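Local structure of vacuolar protein sorting-associated protein 54 (3N1B) at residues 15-20 with 71-76; 37-42 with 54-59. The protein probably acts within the GARP tethering complex in retrograde transport from endosomes to the trans-Golgi network, and is represented by its C-terminal helical domain. All coordinates share one frame; numbering follows the deposited sequence.

Contact 1: residues 15-20 with 71-76; sequences KDYHDH and LLPEEQ
Y17 and P73 meet because CG of Y17 lies anti to the backbone N (chi1 177°), which carries the phenol straight out from helix 12-40. P73 comes from the opposite direction. The phenol oxygen does most of the touching. OH of Y17 lies 3.3 Å from CD of P73 and 3.8 Å from CG of P73. The ring itself is met obliquely, with CE2 of Y17 4.1 Å from CG of P73. The same OH stands 3.9 Å from the backbone O of L71 and, at the limit of contact, 4.5 Å from CD2 of L72.

The second pair is H18 with Q76. CG of H18 lies beside the backbone N and anti to the carbonyl carbon (chi1 -66°), and this swings the imidazole across to Q76. NE2 of Q76 arrives at the edge of the imidazole, near its plane, 4.2 Å from CD2 of H18. One face of the imidazole is covered by its own neighbour, as CD2 of Y17 lies over the ring centre. ND1 of H18 is hydrogen-bonded to the backbone O of T14. The covering atom and this bond together probably limit how the ring can turn.

No hydrogen bond crosses the contact, and the small interface is van der Waals packing at the protein surface. P73 is the N-cap residue of helix 74-98. The contact therefore sets the start of that helix, with the loop leading into it, against the first turns of helix 12-40. I21, one turn beyond Y17, extends the packing by touching L72, P73 and Q76.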
loop_
_atom_site.group_PDB
_atom_site.type_symbol
_atom_site.label_atom_id
_atom_site.label_comp_id
_atom_site.label_asym_id
_atom_site.label_seq_id
_atom_site.Cartn_x
_atom_site.Cartn_y
_atom_site.Cartn_z
ATOM N N LYS A 15 0.218 -28.309 -5.514
ATOM C CA LYS A 15 -0.954 -27.513 -5.169
ATOM C C LYS A 15 -1.067 -27.348 -3.658
ATOM O O LYS A 15 -1.541 -26.325 -3.169
ATOM C CB LYS A 15 -2.221 -28.166 -5.721
ATOM C CG LYS A 15 -3.509 -27.494 -5.279
ATOM C CD LYS A 15 -4.725 -28.228 -5.813
ATOM C CE LYS A 15 -6.010 -27.539 -5.392
ATOM N NZ LYS A 15 -6.194 -27.537 -3.916
ATOM N N ASP A 16 -0.624 -28.365 -2.926
ATOM C CA ASP A 16 -0.665 -28.345 -1.470
ATOM C C ASP A 16 -0.005 -27.082 -0.929
ATOM O O ASP A 16 -0.439 -26.524 0.077
ATOM C CB ASP A 16 0.028 -29.588 -0.906
ATOM C CG ASP A 16 -0.315 -29.840 0.549
ATOM O OD1 ASP A 16 -1.072 -29.037 1.132
ATOM O OD2 ASP A 16 0.171 -30.847 1.107
ATOM N N TYR A 17 1.044 -26.633 -1.610
ATOM C CA TYR A 17 1.769 -25.435 -1.207
ATOM C C TYR A 17 1.025 -24.166 -1.613
ATOM O O TYR A 17 0.649 -23.358 -0.766
ATOM C CB TYR A 17 3.173 -25.438 -1.817
ATOM C CG TYR A 17 3.982 -24.193 -1.520
ATOM C CD1 TYR A 17 4.851 -24.148 -0.439
ATOM C CD2 TYR A 17 3.879 -23.066 -2.324
ATOM C CE1 TYR A 17 5.594 -23.016 -0.165
ATOM C CE2 TYR A 17 4.617 -21.928 -2.058
ATOM C CZ TYR A 17 5.473 -21.909 -0.979
ATOM O OH TYR A 17 6.211 -20.780 -0.709
ATOM N N HIS A 18 0.816 -24.001 -2.915
ATOM C CA HIS A 18 0.178 -22.801 -3.448
ATOM C C HIS A 18 -1.213 -22.566 -2.860
ATOM O O HIS A 18 -1.643 -21.423 -2.703
ATOM C CB HIS A 18 0.112 -22.859 -4.976
ATOM C CG HIS A 18 1.453 -22.816 -5.638
ATOM N ND1 HIS A 18 2.134 -23.953 -6.017
ATOM C CD2 HIS A 18 2.242 -21.772 -5.987
ATOM C CE1 HIS A 18 3.284 -23.612 -6.572
ATOM N NE2 HIS A 18 3.374 -22.294 -6.566
ATOM N N ASP A 19 -1.911 -23.648 -2.539
ATOM C CA ASP A 19 -3.235 -23.548 -1.938
ATOM C C ASP A 19 -3.128 -22.993 -0.521
ATOM O O ASP A 19 -3.952 -22.185 -0.095
ATOM C CB ASP A 19 -3.921 -24.918 -1.923
ATOM C CG ASP A 19 -5.395 -24.828 -1.584
ATOM O OD1 ASP A 19 -5.917 -23.698 -1.482
ATOM O OD2 ASP A 19 -6.034 -25.890 -1.423
ATOM N N HIS A 20 -2.098 -23.426 0.199
ATOM C CA HIS A 20 -1.872 -22.988 1.572
ATOM C C HIS A 20 -1.381 -21.545 1.646
ATOM O O HIS A 20 -1.929 -20.733 2.391
ATOM C CB HIS A 20 -0.869 -23.912 2.266
ATOM C CG HIS A 20 -1.485 -25.144 2.853
ATOM N ND1 HIS A 20 -2.162 -26.076 2.093
ATOM C CD2 HIS A 20 -1.518 -25.604 4.126
ATOM C CE1 HIS A 20 -2.589 -27.051 2.874
ATOM N NE2 HIS A 20 -2.212 -26.789 4.112
ATOM N N LEU A 71 10.475 -15.780 2.439
ATOM C CA LEU A 71 9.476 -16.774 2.802
ATOM C C LEU A 71 8.648 -17.223 1.601
ATOM O O LEU A 71 8.402 -18.414 1.418
ATOM C CB LEU A 71 8.561 -16.211 3.890
ATOM C CG LEU A 71 8.196 -17.169 5.019
ATOM C CD1 LEU A 71 9.465 -17.728 5.632
ATOM C CD2 LEU A 71 7.354 -16.466 6.070
ATOM N N LEU A 72 8.221 -16.266 0.784
ATOM C CA LEU A 72 7.351 -16.568 -0.348
ATOM C C LEU A 72 8.059 -16.388 -1.685
ATOM O O LEU A 72 9.019 -15.626 -1.790
ATOM C CB LEU A 72 6.100 -15.686 -0.309
ATOM C CG LEU A 72 5.304 -15.676 0.998
ATOM C CD1 LEU A 72 3.969 -14.968 0.804
ATOM C CD2 LEU A 72 5.102 -17.088 1.531
ATOM N N PRO A 73 7.581 -17.101 -2.716
ATOM C CA PRO A 73 8.087 -16.925 -4.082
ATOM C C PRO A 73 7.873 -15.489 -4.543
ATOM O O PRO A 73 6.971 -14.814 -4.044
ATOM C CB PRO A 73 7.212 -17.877 -4.903
ATOM C CG PRO A 73 6.738 -18.898 -3.928
ATOM C CD PRO A 73 6.564 -18.163 -2.634
ATOM N N GLU A 74 8.692 -15.031 -5.483
ATOM C CA GLU A 74 8.630 -13.648 -5.942
ATOM C C GLU A 74 7.233 -13.265 -6.421
ATOM O O GLU A 74 6.722 -12.203 -6.070
ATOM C CB GLU A 74 9.650 -13.401 -7.053
ATOM C CG GLU A 74 9.930 -11.933 -7.319
ATOM C CD GLU A 74 10.853 -11.723 -8.504
ATOM O OE1 GLU A 74 10.696 -12.446 -9.512
ATOM O OE2 GLU A 74 11.730 -10.836 -8.429
ATOM N N GLU A 75 6.618 -14.133 -7.219
ATOM C CA GLU A 75 5.304 -13.847 -7.787
ATOM C C GLU A 75 4.236 -13.670 -6.711
ATOM O O GLU A 75 3.327 -12.854 -6.861
ATOM C CB GLU A 75 4.885 -14.942 -8.771
ATOM C CG GLU A 75 3.555 -14.672 -9.458
ATOM C CD GLU A 75 3.245 -15.672 -10.556
ATOM O OE1 GLU A 75 4.110 -16.526 -10.845
ATOM O OE2 GLU A 75 2.136 -15.602 -11.129
ATOM N N GLN A 76 4.350 -14.435 -5.630
ATOM C CA GLN A 76 3.399 -14.337 -4.528
ATOM C C GLN A 76 3.618 -13.037 -3.762
ATOM O O GLN A 76 2.663 -12.350 -3.401
ATOM C CB GLN A 76 3.539 -15.534 -3.587
ATOM C CG GLN A 76 3.811 -16.850 -4.297
ATOM C CD GLN A 76 2.827 -17.130 -5.416
ATOM O OE1 GLN A 76 1.641 -16.818 -5.308
ATOM N NE2 GLN A 76 3.316 -17.727 -6.497
#

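Contact 2: residues 37-42 with 54-59; sequences DKLLSK and FRNICK
L39 and I57 form the centre of this contact, with CD1 of L39 3.6 Å from CG1 of I57. The two side chains slide past each other in opposite directions. CD1 of L39 is the branch that meets I57; both methyls of L39 lie near the N56 side chain. L39 crosses that side chain at about a right angle, so the amide flanks the leucine at the margin of the apolar patch.

L40 makes the second group of contacts through one methyl. Its CD2 lies 3.8 Å from CD1 of I57 and 4.2 Å from CE1 of F54. It crosses both side chains at about a right angle and meets the phenyl ring obliquely. F54 leaves its backbone pointing away from residues 37-42, but its ring comes back toward L40. In I57, CG1 lies anti to the carbonyl carbon (chi1 -73°). This directs CG1 to L39 and its terminal methyl to L40.

The next shell holds these groups in place. L40 also touches H91 and L92 of helix 74-98. The F54 ring packs on Y88 of that helix, on D115 and V116 of helix 107-125, and on the ring of Y43. The backbone N of F54 is hydrogen-bonded to OG of S51, near the start of helix 52-68.

No hydrogen bond or salt bridge joins the two segments. Helices 12-40 and 52-68 are held here by aliphatic and aromatic packing, as expected in the core of a helical bundle. Such packing has little directional preference, so the spacing probably depends on how the branches fit.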
loop_
_atom_site.group_PDB
_atom_site.type_symbol
_atom_site.label_atom_id
_atom_site.label_comp_id
_atom_site.label_asym_id
_atom_site.label_seq_id
_atom_site.Cartn_x
_atom_site.Cartn_y
_atom_site.Cartn_z
ATOM N N ASP A 37 -6.937 1.576 7.589
ATOM C CA ASP A 37 -8.194 2.153 8.051
ATOM C C ASP A 37 -7.948 3.025 9.278
ATOM O O ASP A 37 -8.418 4.158 9.351
ATOM C CB ASP A 37 -9.202 1.048 8.377
ATOM C CG ASP A 37 -10.623 1.569 8.496
ATOM O OD1 ASP A 37 -10.802 2.803 8.563
ATOM O OD2 ASP A 37 -11.562 0.744 8.517
ATOM N N LYS A 38 -7.196 2.490 10.232
ATOM C CA LYS A 38 -6.866 3.211 11.454
ATOM C C LYS A 38 -6.172 4.542 11.172
ATOM O O LYS A 38 -6.575 5.585 11.688
ATOM C CB LYS A 38 -5.982 2.341 12.351
ATOM C CG LYS A 38 -5.301 3.093 13.482
ATOM C CD LYS A 38 -4.371 2.177 14.264
ATOM C CE LYS A 38 -3.575 2.949 15.305
ATOM N NZ LYS A 38 -2.628 3.916 14.682
ATOM N N LEU A 39 -5.131 4.499 10.348
ATOM C CA LEU A 39 -4.299 5.672 10.094
ATOM C C LEU A 39 -4.948 6.679 9.149
ATOM O O LEU A 39 -5.100 7.853 9.487
ATOM C CB LEU A 39 -2.934 5.248 9.545
ATOM C CG LEU A 39 -2.024 4.482 10.508
ATOM C CD1 LEU A 39 -0.747 4.041 9.807
ATOM C CD2 LEU A 39 -1.707 5.327 11.734
ATOM N N LEU A 40 -5.326 6.216 7.962
ATOM C CA LEU A 40 -5.854 7.102 6.931
ATOM C C LEU A 40 -7.172 7.765 7.326
ATOM O O LEU A 40 -7.535 8.805 6.779
ATOM C CB LEU A 40 -6.007 6.354 5.605
ATOM C CG LEU A 40 -4.700 5.841 4.996
ATOM C CD1 LEU A 40 -4.971 4.957 3.787
ATOM C CD2 LEU A 40 -3.781 7.000 4.632
ATOM N N SER A 41 -7.885 7.163 8.274
ATOM C CA SER A 41 -9.135 7.740 8.765
ATOM C C SER A 41 -8.879 9.033 9.532
ATOM O O SER A 41 -9.764 9.880 9.656
ATOM C CB SER A 41 -9.886 6.745 9.654
ATOM O OG SER A 41 -10.495 5.726 8.879
ATOM N N LYS A 42 -7.662 9.175 10.046
ATOM C CA LYS A 42 -7.281 10.364 10.798
ATOM C C LYS A 42 -6.174 11.132 10.083
ATOM O O LYS A 42 -5.495 11.968 10.679
ATOM C CB LYS A 42 -6.843 9.981 12.213
ATOM C CG LYS A 42 -7.949 9.347 13.040
ATOM C CD LYS A 42 -7.443 8.890 14.397
ATOM C CE LYS A 42 -8.585 8.393 15.269
ATOM N NZ LYS A 42 -9.400 7.354 14.577
ATOM N N PHE A 54 2.245 8.988 6.557
ATOM C CA PHE A 54 2.810 8.246 5.433
ATOM C C PHE A 54 4.156 7.609 5.765
ATOM O O PHE A 54 4.470 6.527 5.273
ATOM C CB PHE A 54 2.925 9.139 4.196
ATOM C CG PHE A 54 1.668 9.199 3.377
ATOM C CD1 PHE A 54 0.442 9.432 3.979
ATOM C CD2 PHE A 54 1.712 9.034 2.001
ATOM C CE1 PHE A 54 -0.715 9.490 3.228
ATOM C CE2 PHE A 54 0.556 9.094 1.245
ATOM C CZ PHE A 54 -0.658 9.321 1.860
ATOM N N ARG A 55 4.948 8.281 6.597
ATOM C CA ARG A 55 6.214 7.716 7.051
ATOM C C ARG A 55 5.960 6.460 7.875
ATOM O O ARG A 55 6.679 5.466 7.755
ATOM C CB ARG A 55 7.009 8.734 7.870
ATOM C CG ARG A 55 7.521 9.920 7.068
ATOM C CD ARG A 55 8.686 10.600 7.771
ATOM N NE ARG A 55 8.395 10.864 9.175
ATOM C CZ ARG A 55 7.790 11.960 9.619
ATOM N NH1 ARG A 55 7.411 12.902 8.766
ATOM N NH2 ARG A 55 7.563 12.116 10.915
ATOM N N ASN A 56 4.932 6.514 8.714
ATOM C CA ASN A 56 4.522 5.359 9.496
ATOM C C ASN A 56 4.124 4.202 8.589
ATOM O O ASN A 56 4.541 3.064 8.798
ATOM C CB ASN A 56 3.355 5.732 10.413
ATOM C CG ASN A 56 2.921 4.585 11.303
ATOM O OD1 ASN A 56 1.773 4.526 11.744
ATOM N ND2 ASN A 56 3.840 3.666 11.574
ATOM N N ILE A 57 3.322 4.507 7.574
ATOM C CA ILE A 57 2.813 3.495 6.655
ATOM C C ILE A 57 3.919 2.795 5.866
ATOM O O ILE A 57 3.931 1.569 5.749
ATOM C CB ILE A 57 1.783 4.097 5.678
ATOM C CG1 ILE A 57 0.471 4.387 6.412
ATOM C CG2 ILE A 57 1.542 3.159 4.508
ATOM C CD1 ILE A 57 -0.531 5.179 5.594
ATOM N N CYS A 58 4.847 3.576 5.328
ATOM C CA CYS A 58 5.938 3.015 4.538
ATOM C C CYS A 58 6.861 2.156 5.397
ATOM O O CYS A 58 7.324 1.100 4.964
ATOM C CB CYS A 58 6.731 4.125 3.847
ATOM S SG CYS A 58 5.810 4.983 2.556
ATOM N N LYS A 59 7.124 2.614 6.616
ATOM C CA LYS A 59 7.966 1.867 7.541
ATOM C C LYS A 59 7.339 0.513 7.869
ATOM O O LYS A 59 8.046 -0.469 8.088
ATOM C CB LYS A 59 8.199 2.667 8.825
ATOM C CG LYS A 59 9.219 2.042 9.762
ATOM C CD LYS A 59 9.227 2.728 11.118
ATOM C CE LYS A 59 10.122 1.990 12.101
ATOM N NZ LYS A 59 9.949 2.480 13.495
#

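Overall arrangement
Contacts 1 and 2 lie on opposite sides of the chain's centre, with their own centres about 28 Å apart. Both use helix 12-40. Contact 1 takes its early turns and pairs them with the start of helix 74-98, whereas contact 2 takes its far end and pairs it with helix 52-68. Contact 1 is a surface contact. It is carried mainly by a tyrosine, a histidine, a proline and a glutamine, with polar atoms at the interface. Contact 2 is buried and mainly aliphatic, built on two leucines and an isoleucine, with a phenyl ring against one leucine. The long first helix thus packs on two successive helices of the all-helical domain, at places of different chemistry.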